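Local coordinates for protein phosphatase 2C (Toxoplasma gondii, PDB 3D8K) that probably removes phosphate from phosphoserine and phosphothreonine side chains of proteins, as a manganese-dependent serine/threonine phosphatase of the PP2C family, at residues P118-V124 and V150-R156; G164-V170 and T255-P261; S172-C178 and S190-T194; V224-A229 and L247-D253. All blocks are in the same frame, centred on the assembly; numbering follows the deposited sequence.

Contact 1: P118-V124 and V150-R156; sequences PTEARVV and VVAMNFR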
# COMPACT_ATOMS: atom_id res chain seq x y z
N PRO C 118 16.18 -5.99 -22.82
CA PRO C 118 17.60 -6.31 -22.67
C PRO C 118 18.47 -5.48 -23.60
O PRO C 118 18.10 -5.20 -24.74
CB PRO C 118 17.65 -7.79 -23.01
CG PRO C 118 16.59 -7.90 -24.05
CD PRO C 118 15.47 -7.10 -23.47
N THR C 119 19.65 -5.09 -23.11
CA THR C 119 20.59 -4.28 -23.87
C THR C 119 21.64 -5.12 -24.61
O THR C 119 21.43 -5.51 -25.75
CB THR C 119 21.29 -3.29 -22.95
OG1 THR C 119 21.89 -4.00 -21.85
CG2 THR C 119 20.27 -2.31 -22.40
N GLU C 120 22.76 -5.40 -23.96
CA GLU C 120 23.78 -6.20 -24.61
C GLU C 120 24.84 -6.76 -23.66
O GLU C 120 24.99 -6.30 -22.53
CB GLU C 120 24.45 -5.40 -25.71
CG GLU C 120 24.82 -3.99 -25.31
CD GLU C 120 25.50 -3.22 -26.43
OE1 GLU C 120 25.73 -2.01 -26.25
OE2 GLU C 120 25.81 -3.82 -27.49
N ALA C 121 25.56 -7.77 -24.14
CA ALA C 121 26.60 -8.42 -23.36
C ALA C 121 27.55 -9.21 -24.26
O ALA C 121 27.20 -9.56 -25.38
CB ALA C 121 25.96 -9.35 -22.34
N ARG C 122 28.75 -9.47 -23.77
CA ARG C 122 29.70 -10.25 -24.56
C ARG C 122 29.31 -11.65 -24.16
O ARG C 122 29.24 -11.96 -22.98
CB ARG C 122 31.13 -9.90 -24.17
CG ARG C 122 31.40 -8.41 -24.33
CD ARG C 122 32.84 -8.05 -24.08
NE ARG C 122 32.97 -6.84 -23.26
CZ ARG C 122 32.69 -6.79 -21.96
NH1 ARG C 122 32.28 -7.88 -21.31
NH2 ARG C 122 32.85 -5.65 -21.30
N VAL C 123 29.04 -12.49 -25.15
CA VAL C 123 28.56 -13.83 -24.88
C VAL C 123 29.21 -15.00 -25.61
O VAL C 123 29.57 -14.91 -26.78
CB VAL C 123 27.04 -13.92 -25.17
CG1 VAL C 123 26.51 -15.31 -24.85
CG2 VAL C 123 26.31 -12.86 -24.39
N VAL C 124 29.34 -16.10 -24.88
CA VAL C 124 29.87 -17.35 -25.39
C VAL C 124 28.68 -18.30 -25.44
O VAL C 124 28.31 -18.90 -24.41
CB VAL C 124 30.93 -17.99 -24.47
CG1 VAL C 124 31.40 -19.31 -25.08
CG2 VAL C 124 32.09 -17.06 -24.28
N VAL C 150 33.65 -15.68 -28.51
CA VAL C 150 32.99 -14.66 -27.70
C VAL C 150 32.45 -13.61 -28.66
O VAL C 150 33.21 -12.95 -29.37
CB VAL C 150 33.97 -13.99 -26.72
CG1 VAL C 150 33.47 -12.62 -26.32
CG2 VAL C 150 34.11 -14.85 -25.48
N VAL C 151 31.14 -13.46 -28.68
CA VAL C 151 30.52 -12.50 -29.58
C VAL C 151 29.91 -11.32 -28.87
O VAL C 151 29.46 -11.43 -27.73
CB VAL C 151 29.43 -13.16 -30.44
CG1 VAL C 151 28.59 -14.10 -29.59
CG2 VAL C 151 28.54 -12.08 -31.05
N ALA C 152 29.91 -10.18 -29.55
CA ALA C 152 29.32 -8.97 -29.02
C ALA C 152 27.84 -9.04 -29.42
O ALA C 152 27.45 -8.64 -30.52
CB ALA C 152 29.99 -7.74 -29.63
N MSE C 153 27.03 -9.58 -28.51
CA MSE C 153 25.60 -9.77 -28.70
C MSE C 153 24.80 -8.52 -28.40
O MSE C 153 24.92 -7.94 -27.32
CB MSE C 153 25.12 -10.92 -27.81
CG MSE C 153 23.63 -11.08 -27.68
SE MSE C 153 22.76 -11.56 -29.32
CE MSE C 153 23.13 -13.46 -29.27
N ASN C 154 23.97 -8.09 -29.35
CA ASN C 154 23.14 -6.91 -29.16
C ASN C 154 21.70 -7.39 -29.13
O ASN C 154 21.10 -7.60 -30.19
CB ASN C 154 23.32 -5.92 -30.31
CG ASN C 154 22.62 -4.60 -30.04
OD1 ASN C 154 21.60 -4.55 -29.36
ND2 ASN C 154 23.17 -3.51 -30.58
N PHE C 155 21.15 -7.58 -27.93
CA PHE C 155 19.78 -8.05 -27.78
C PHE C 155 18.79 -7.09 -28.37
O PHE C 155 17.68 -7.47 -28.72
CB PHE C 155 19.45 -8.27 -26.31
CG PHE C 155 20.29 -9.33 -25.65
CD1 PHE C 155 20.03 -10.67 -25.87
CD2 PHE C 155 21.35 -8.98 -24.83
CE1 PHE C 155 20.81 -11.65 -25.29
CE2 PHE C 155 22.15 -9.95 -24.24
CZ PHE C 155 21.88 -11.29 -24.47
N ARG C 156 19.18 -5.83 -28.47
CA ARG C 156 18.31 -4.81 -29.02
C ARG C 156 18.00 -5.12 -30.48
O ARG C 156 16.95 -4.75 -30.99
CB ARG C 156 18.98 -3.43 -28.89
CG ARG C 156 19.80 -3.26 -27.60
CD ARG C 156 20.20 -1.80 -27.34
NE ARG C 156 19.04 -0.99 -26.98
CZ ARG C 156 18.27 -1.21 -25.92
NH1 ARG C 156 18.54 -2.22 -25.10
NH2 ARG C 156 17.22 -0.43 -25.68
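Phe-155 closes one end of this antiparallel strand pair by packing its side chain against Pro-118 and Thr-119. Strands 120-124 and 150-154 belong to a small three-stranded sheet at the protein surface, whose third member, strand 127-129, lies beyond 120-124. Pro-118 CG meets Phe-155 CB at 3.7 Å, the two side chains crossing at about a right angle. The Phe-155 ring presents an edge to Glu-120 CA and lies near Ala-121, while the CG of Met-153, from the strand just before it, covers one face. With CG opposite the carbonyl carbon (chi1 -63°), the ring comes to the side of the sheet that carries Ala-121 and Met-153. There Phe-258 meets it edge-to-face and Ile-165 packs against it, tying the small sheet to the larger one.

Four backbone bonds hold the strands, two within each of the pairs Ala-121/Met-153 and Val-123/Val-151. On the face with Phe-155, Val-123 CG2 rests on Met-153 CB at 4.1 Å. At the same end as Phe-155, Arg-156 lays its side chain beside Thr-119, close to Glu-83 of the second subunit. The straightest bonds are at Val-123: its N reaches Val-151 O at 2.8 Å, with an N-H...O angle of 172°.

Contact 2: G164-V170 and T255-P261; sequences GIYTIHV and TTFFAYP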
# COMPACT_ATOMS: atom_id res chain seq x y z
N GLY C 164 11.59 -9.70 -24.53
CA GLY C 164 12.46 -9.88 -23.39
C GLY C 164 13.18 -11.20 -23.23
O GLY C 164 12.93 -12.16 -23.95
N ILE C 165 14.09 -11.24 -22.26
CA ILE C 165 14.88 -12.42 -21.95
C ILE C 165 14.96 -12.58 -20.45
O ILE C 165 14.61 -11.68 -19.70
CB ILE C 165 16.32 -12.31 -22.48
CG1 ILE C 165 17.01 -11.09 -21.85
CG2 ILE C 165 16.32 -12.21 -23.99
CD1 ILE C 165 18.45 -10.92 -22.29
N TYR C 166 15.42 -13.75 -20.01
CA TYR C 166 15.57 -14.03 -18.60
C TYR C 166 17.05 -14.16 -18.26
O TYR C 166 17.76 -14.97 -18.86
CB TYR C 166 14.84 -15.32 -18.24
CG TYR C 166 13.33 -15.19 -18.24
CD1 TYR C 166 12.65 -14.80 -17.09
CD2 TYR C 166 12.58 -15.48 -19.38
CE1 TYR C 166 11.26 -14.72 -17.07
CE2 TYR C 166 11.20 -15.40 -19.36
CZ TYR C 166 10.54 -15.03 -18.21
OH TYR C 166 9.16 -14.99 -18.18
N THR C 167 17.52 -13.35 -17.31
CA THR C 167 18.91 -13.43 -16.90
C THR C 167 19.04 -14.43 -15.77
O THR C 167 18.36 -14.33 -14.76
CB THR C 167 19.45 -12.09 -16.43
OG1 THR C 167 19.64 -11.23 -17.56
CG2 THR C 167 20.77 -12.27 -15.73
N ILE C 168 19.93 -15.40 -15.94
CA ILE C 168 20.13 -16.40 -14.93
C ILE C 168 21.50 -16.35 -14.30
O ILE C 168 22.52 -16.31 -14.98
CB ILE C 168 19.93 -17.80 -15.49
CG1 ILE C 168 18.48 -17.98 -15.94
CG2 ILE C 168 20.33 -18.83 -14.45
CD1 ILE C 168 18.26 -19.24 -16.76
N HIS C 169 21.50 -16.34 -12.97
CA HIS C 169 22.74 -16.36 -12.20
C HIS C 169 22.75 -17.65 -11.41
O HIS C 169 21.81 -17.96 -10.68
CB HIS C 169 22.80 -15.20 -11.21
CG HIS C 169 23.26 -13.91 -11.81
ND1 HIS C 169 22.43 -13.10 -12.54
CD2 HIS C 169 24.47 -13.30 -11.78
CE1 HIS C 169 23.10 -12.03 -12.94
NE2 HIS C 169 24.34 -12.13 -12.49
N VAL C 170 23.80 -18.42 -11.57
CA VAL C 170 23.87 -19.64 -10.81
C VAL C 170 25.06 -19.58 -9.88
O VAL C 170 26.17 -19.33 -10.31
CB VAL C 170 23.99 -20.86 -11.71
CG1 VAL C 170 24.07 -22.12 -10.85
CG2 VAL C 170 22.81 -20.93 -12.65
N THR C 255 28.10 -18.41 -12.33
CA THR C 255 27.98 -18.26 -13.77
C THR C 255 26.74 -17.44 -14.13
O THR C 255 25.82 -17.33 -13.31
CB THR C 255 27.88 -19.63 -14.47
OG1 THR C 255 26.81 -20.39 -13.88
CG2 THR C 255 29.17 -20.41 -14.32
N THR C 256 26.72 -16.87 -15.33
CA THR C 256 25.57 -16.09 -15.78
C THR C 256 25.19 -16.47 -17.21
O THR C 256 26.06 -16.66 -18.05
CB THR C 256 25.86 -14.59 -15.74
OG1 THR C 256 26.41 -14.24 -14.47
CG2 THR C 256 24.58 -13.80 -15.94
N PHE C 257 23.89 -16.60 -17.46
CA PHE C 257 23.36 -16.97 -18.77
C PHE C 257 22.03 -16.25 -19.01
O PHE C 257 21.39 -15.79 -18.07
CB PHE C 257 23.03 -18.46 -18.85
CG PHE C 257 24.21 -19.39 -18.69
CD1 PHE C 257 24.91 -19.46 -17.49
CD2 PHE C 257 24.57 -20.25 -19.73
CE1 PHE C 257 25.94 -20.37 -17.32
CE2 PHE C 257 25.60 -21.17 -19.56
CZ PHE C 257 26.29 -21.23 -18.35
N PHE C 258 21.61 -16.15 -20.27
CA PHE C 258 20.32 -15.55 -20.56
C PHE C 258 19.50 -16.66 -21.20
O PHE C 258 20.05 -17.58 -21.78
CB PHE C 258 20.44 -14.37 -21.52
CG PHE C 258 20.87 -14.75 -22.89
CD1 PHE C 258 22.16 -15.17 -23.14
CD2 PHE C 258 19.97 -14.71 -23.94
CE1 PHE C 258 22.56 -15.55 -24.41
CE2 PHE C 258 20.35 -15.08 -25.23
CZ PHE C 258 21.66 -15.50 -25.46
N ALA C 259 18.18 -16.57 -21.06
CA ALA C 259 17.29 -17.57 -21.62
C ALA C 259 16.14 -16.85 -22.24
O ALA C 259 15.67 -15.84 -21.73
CB ALA C 259 16.79 -18.49 -20.55
N TYR C 260 15.66 -17.39 -23.36
CA TYR C 260 14.55 -16.80 -24.07
C TYR C 260 13.27 -17.31 -23.45
O TYR C 260 13.27 -18.35 -22.81
CB TYR C 260 14.62 -17.22 -25.55
CG TYR C 260 15.79 -16.63 -26.33
CD1 TYR C 260 15.89 -15.26 -26.53
CD2 TYR C 260 16.76 -17.46 -26.92
CE1 TYR C 260 16.93 -14.71 -27.29
CE2 TYR C 260 17.80 -16.92 -27.69
CZ TYR C 260 17.87 -15.54 -27.88
OH TYR C 260 18.88 -14.98 -28.66
N PRO C 261 12.16 -16.55 -23.58
CA PRO C 261 10.89 -17.02 -23.00
C PRO C 261 10.57 -18.33 -23.71
O PRO C 261 10.83 -18.47 -24.91
CB PRO C 261 9.92 -15.91 -23.35
CG PRO C 261 10.77 -14.71 -23.27
CD PRO C 261 12.05 -15.14 -23.96
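With its OG1 beside its own backbone N (chi1 -49°), Thr-256 sends CG2 out over the His-169 ring, whose CG is anti to the carbonyl carbon (chi1 -82°). The two side chains lie alongside each other and point the same way. CG2 of Thr-256 sits 3.9 Å from the centroid of the His-169 imidazole ring, a CH-pi contact over one face, displaced slightly toward the rim.

Tyr-166, on the other side of the sheet, turns the edge of its ring to the neighbouring strand: Ala-259 O and Pro-261 CA both lie in the ring plane, and Tyr-166 CE2 is 4.0 Å from Pro-261 CG. Its hydroxyl is bonded to Pro-324 O. Ile-168 adds to this side with CD1 against Ala-259 CB at 4.1 Å. Ile-165 divides its branches between two aromatic residues, CD1 touching Phe-258 CB and CG2 coming to Tyr-260 CD1 at 4.0 Å.

Six backbone hydrogen bonds join the strands, in the pairs Tyr-166/Ala-259, Ile-168/Phe-257 and Val-170/Thr-255. Thr-255 OG1 approaches Val-170 CB but is held by Leu-189 O, and Thr-167 OG1 by Glu-115 OE1. Strand 106-115 bonds to the far edge of strand 165-173, making that strand internal. Strand 127-129 and helix 139-142 pack on Phe-257 and its neighbours, and Thr-256 shares a backbone hydrogen bond with Ile-128. The pairing of 165-173 with 253-259 lies at one end of a six-stranded antiparallel sheet, one of the two large sheets of the beta-sandwich core characteristic of PP2C phosphatases.

Contact 3: S172-C178 and S190-T194; sequences SLGNSRC and STPHT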
# COMPACT_ATOMS: atom_id res chain seq x y z
N SER C 172 26.84 -22.01 -7.79
CA SER C 172 27.01 -23.43 -7.45
C SER C 172 28.19 -23.68 -6.52
O SER C 172 29.27 -23.11 -6.69
CB SER C 172 27.17 -24.28 -8.72
OG SER C 172 28.52 -24.30 -9.17
N LEU C 173 27.98 -24.58 -5.57
CA LEU C 173 28.99 -24.95 -4.59
C LEU C 173 28.71 -26.37 -4.15
O LEU C 173 27.97 -26.58 -3.20
CB LEU C 173 28.93 -24.02 -3.37
CG LEU C 173 29.99 -24.22 -2.30
CD1 LEU C 173 31.33 -23.67 -2.79
CD2 LEU C 173 29.57 -23.52 -1.04
N GLY C 174 29.29 -27.34 -4.84
CA GLY C 174 29.05 -28.72 -4.46
C GLY C 174 28.82 -29.60 -5.67
O GLY C 174 29.21 -29.26 -6.78
N ASN C 175 28.15 -30.72 -5.46
CA ASN C 175 27.90 -31.66 -6.53
C ASN C 175 26.50 -31.60 -7.15
O ASN C 175 26.11 -32.51 -7.87
CB ASN C 175 28.18 -33.08 -6.05
CG ASN C 175 27.39 -33.45 -4.81
OD1 ASN C 175 26.71 -32.62 -4.21
ND2 ASN C 175 27.50 -34.71 -4.40
N SER C 176 25.74 -30.54 -6.87
CA SER C 176 24.42 -30.45 -7.47
C SER C 176 24.58 -29.98 -8.91
O SER C 176 25.63 -29.43 -9.27
CB SER C 176 23.52 -29.48 -6.69
OG SER C 176 23.07 -30.08 -5.49
N ARG C 177 23.55 -30.19 -9.72
CA ARG C 177 23.61 -29.81 -11.12
C ARG C 177 22.42 -28.96 -11.53
O ARG C 177 21.32 -29.09 -11.00
CB ARG C 177 23.72 -31.05 -12.00
CG ARG C 177 24.73 -32.04 -11.45
CD ARG C 177 25.12 -33.12 -12.43
NE ARG C 177 26.24 -32.71 -13.28
CZ ARG C 177 27.11 -33.56 -13.83
NH1 ARG C 177 26.99 -34.86 -13.61
NH2 ARG C 177 28.09 -33.11 -14.60
N CYS C 178 22.66 -28.07 -12.48
CA CYS C 178 21.65 -27.15 -12.95
C CYS C 178 21.75 -27.01 -14.48
O CYS C 178 22.79 -26.62 -14.99
CB CYS C 178 21.88 -25.80 -12.28
SG CYS C 178 20.71 -24.54 -12.72
N SER C 190 26.51 -25.21 -14.59
CA SER C 190 27.51 -25.36 -13.55
C SER C 190 28.37 -26.60 -13.72
O SER C 190 28.01 -27.54 -14.41
CB SER C 190 26.83 -25.40 -12.18
OG SER C 190 25.95 -26.51 -12.07
N THR C 191 29.52 -26.59 -13.06
CA THR C 191 30.45 -27.71 -13.11
C THR C 191 30.50 -28.30 -11.70
O THR C 191 30.79 -27.59 -10.73
CB THR C 191 31.85 -27.23 -13.50
OG1 THR C 191 31.74 -26.08 -14.33
CG2 THR C 191 32.60 -28.32 -14.26
N PRO C 192 30.21 -29.60 -11.56
CA PRO C 192 30.24 -30.20 -10.22
C PRO C 192 31.64 -30.19 -9.57
O PRO C 192 32.66 -30.31 -10.26
CB PRO C 192 29.70 -31.61 -10.45
CG PRO C 192 30.16 -31.91 -11.85
CD PRO C 192 29.92 -30.61 -12.59
N HIS C 193 31.66 -30.03 -8.25
CA HIS C 193 32.90 -30.00 -7.48
C HIS C 193 33.23 -31.38 -6.91
O HIS C 193 32.96 -31.66 -5.75
CB HIS C 193 32.76 -28.99 -6.34
CG HIS C 193 32.57 -27.59 -6.82
ND1 HIS C 193 31.55 -26.79 -6.36
CD2 HIS C 193 33.28 -26.84 -7.69
CE1 HIS C 193 31.64 -25.60 -6.93
NE2 HIS C 193 32.68 -25.61 -7.75
N THR C 194 33.83 -32.22 -7.74
CA THR C 194 34.16 -33.58 -7.35
C THR C 194 35.60 -33.88 -7.74
O THR C 194 36.24 -33.06 -8.40
CB THR C 194 33.23 -34.58 -8.06
OG1 THR C 194 33.82 -35.02 -9.29
CG2 THR C 194 31.91 -33.91 -8.38
O HOH W 1 27.58 -27.89 -10.44
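His-193 and Gly-174 form the tight end of this contact, gripping each other through two hydrogen bonds. Gly-174 N donates to ND1 of the His-193 imidazole at 2.8 Å, with the donor only 7° out of the ring plane, and His-193 N returns a bond to Gly-174 O at 3.0 Å from above the carbonyl plane. A chi1 of -63° swings the imidazole away from the residue's own carbonyl carbon and turns the ring edge toward residues 172-174: Ser-172 O, Leu-173 CA and Gly-174 N all lie along that edge. Thr-191 O lies over one face.

At the buried Ser-190 end a water bridges the two segments. Ser-190 CB packs on Ser-172 OG at 3.6 Å, and the hydroxyl is linked to Ser-176 O through a water 2.7 Å from Ser-190 OG and 2.7 Å from Ser-176 O, which donates to the carbonyl. The more exposed side is at Pro-192 and Arg-177, where Pro-192 CG lies over one face of the Arg-177 guanidinium, 3.6 Å from NH2.

Segment 172-178 is the connection between strands 165-173 and 177-182, which lie in different sheets, and 190-194 follows strand 185-188. Helix 279-288 borders Arg-177 through His-279 and Ile-282, strand 106-115 packs behind Ser-176 and Cys-178, and the chain at Thr-227 joins His-193 by a backbone bond.

Contact 4: V224-A229 and L247-D253; sequences VPMTRA and LVSAVPD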
# COMPACT_ATOMS: atom_id res chain seq x y z
N VAL C 224 34.95 -36.11 3.17
CA VAL C 224 34.10 -35.33 2.28
C VAL C 224 33.81 -35.89 0.88
O VAL C 224 34.71 -36.28 0.14
CB VAL C 224 34.66 -33.93 2.15
CG1 VAL C 224 33.55 -32.98 1.79
CG2 VAL C 224 35.28 -33.51 3.47
N PRO C 225 32.53 -35.91 0.50
CA PRO C 225 32.10 -36.41 -0.81
C PRO C 225 32.32 -35.43 -1.96
O PRO C 225 32.20 -35.81 -3.12
CB PRO C 225 30.61 -36.69 -0.60
CG PRO C 225 30.46 -36.76 0.91
CD PRO C 225 31.38 -35.70 1.38
N MSE C 226 32.65 -34.19 -1.64
CA MSE C 226 32.88 -33.16 -2.66
C MSE C 226 34.05 -32.23 -2.32
O MSE C 226 34.64 -32.34 -1.25
CB MSE C 226 31.59 -32.36 -2.85
CG MSE C 226 31.05 -31.83 -1.56
SE MSE C 226 29.20 -31.20 -1.74
CE MSE C 226 28.40 -33.01 -1.64
N THR C 227 34.41 -31.33 -3.23
CA THR C 227 35.54 -30.45 -2.98
C THR C 227 35.11 -29.05 -2.52
O THR C 227 35.93 -28.22 -2.13
CB THR C 227 36.43 -30.35 -4.24
OG1 THR C 227 35.65 -29.86 -5.33
CG2 THR C 227 36.98 -31.73 -4.62
N ARG C 228 33.81 -28.81 -2.57
CA ARG C 228 33.27 -27.52 -2.16
C ARG C 228 31.97 -27.72 -1.39
O ARG C 228 31.10 -28.48 -1.81
CB ARG C 228 33.06 -26.62 -3.36
CG ARG C 228 34.38 -26.14 -3.94
CD ARG C 228 34.17 -25.15 -5.05
NE ARG C 228 35.41 -24.58 -5.52
CZ ARG C 228 35.50 -23.68 -6.50
NH1 ARG C 228 34.40 -23.26 -7.12
NH2 ARG C 228 36.67 -23.19 -6.86
N ALA C 229 31.87 -27.04 -0.25
CA ALA C 229 30.69 -27.17 0.58
C ALA C 229 30.66 -26.15 1.71
O ALA C 229 31.60 -25.38 1.87
CB ALA C 229 30.62 -28.59 1.14
N LEU C 247 40.88 -26.33 2.14
CA LEU C 247 40.92 -27.53 1.33
C LEU C 247 39.51 -27.64 0.73
O LEU C 247 39.35 -27.80 -0.47
CB LEU C 247 41.27 -28.76 2.17
CG LEU C 247 42.64 -28.72 2.87
CD1 LEU C 247 42.87 -30.03 3.61
CD2 LEU C 247 43.76 -28.50 1.86
N VAL C 248 38.50 -27.53 1.58
CA VAL C 248 37.12 -27.56 1.11
C VAL C 248 36.65 -26.11 1.04
O VAL C 248 36.26 -25.53 2.04
CB VAL C 248 36.19 -28.33 2.08
CG1 VAL C 248 34.74 -28.09 1.67
CG2 VAL C 248 36.52 -29.82 2.06
N SER C 249 36.68 -25.54 -0.15
CA SER C 249 36.27 -24.16 -0.33
C SER C 249 34.76 -23.94 -0.15
O SER C 249 33.96 -24.86 -0.30
CB SER C 249 36.70 -23.68 -1.73
OG SER C 249 36.37 -22.32 -1.94
N ALA C 250 34.39 -22.72 0.21
CA ALA C 250 32.98 -22.35 0.35
C ALA C 250 32.78 -21.15 -0.59
O ALA C 250 31.81 -20.40 -0.49
CB ALA C 250 32.67 -21.97 1.78
N VAL C 251 33.74 -20.98 -1.49
CA VAL C 251 33.68 -19.93 -2.49
C VAL C 251 32.99 -20.58 -3.69
O VAL C 251 33.56 -21.46 -4.36
CB VAL C 251 35.07 -19.47 -2.93
CG1 VAL C 251 34.94 -18.24 -3.81
CG2 VAL C 251 35.94 -19.21 -1.73
N PRO C 252 31.75 -20.14 -3.98
CA PRO C 252 30.98 -20.68 -5.09
C PRO C 252 31.46 -20.31 -6.47
O PRO C 252 32.18 -19.32 -6.66
CB PRO C 252 29.59 -20.13 -4.83
CG PRO C 252 29.91 -18.76 -4.35
CD PRO C 252 31.04 -19.01 -3.37
N ASP C 253 31.05 -21.14 -7.42
CA ASP C 253 31.33 -20.98 -8.84
C ASP C 253 30.09 -20.22 -9.32
O ASP C 253 29.00 -20.76 -9.31
CB ASP C 253 31.43 -22.37 -9.49
CG ASP C 253 31.13 -22.34 -10.98
OD1 ASP C 253 31.65 -21.44 -11.67
OD2 ASP C 253 30.38 -23.24 -11.47
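The Arg-228 guanidinium has Val-251 O over one face, 3.3 Å above its plane and displaced toward the rim, and Asp-253 CB at its edge, 3.9 Å from NH1. The Val-251 carbonyl oxygen lies over that face without a hydrogen bond to NH1. The Asp-253 carboxylate does not meet the arginine, since Arg-228 NH1 and Asp-253 OD1 are 5.6 Å apart. The planes of the two groups are 52° apart, and Asp-253 OD2 makes a weak hydrogen bond to Ser-172 OG. Glu-200 supplies a long, weak ion pair to NE.

An extended chain from CG to NE carries the guanidinium along the opposite segment, with Arg-228 CG 4.0 Å from Ser-249 CB. The backbones are bridged here once. Ala-229 N donates to Ser-249 O at 3.0 Å, while the return bond from Ser-249 N to Thr-227 O is weak. Ser-249 OG accepts from Val-251 N at 3.0 Å, closing an ST turn just before the Val-251 carbonyl.

Val-248 fills the other end. Its CG1 packs on Ala-229 CB at 4.2 Å, and its CG2 meets Val-224 CG2 tip to tip. Arg-203, from helix 198-206, grips both segments by bonding Leu-247 O and Thr-227 O. The arrangement is irregular chain between strands 217-220 and 253-259, held by a single backbone bridge and bordered by helices 198-206 and 82-97, in a domain of the PP2C family.

In the fold
Contact 2 is the buried strand pairing at one end of the six-stranded sheet, whereas contact 1 pairs strands of a small sheet at the surface, where a second subunit comes near. The two touch through Phe-155 on Phe-258 and Pro-118 on Ile-165, so apolar packing helps to join the sheets. Contact 3 shares strand 165-173 with contact 2 but replaces paired strands with a histidine-glycine grip and a water. Contact 4, largely buried yet without regular structure, relies on a single bridge and an arginine. It lies beside contact 3, their centres about 9 Å apart, and the chain runs from it directly into the second strand of contact 2.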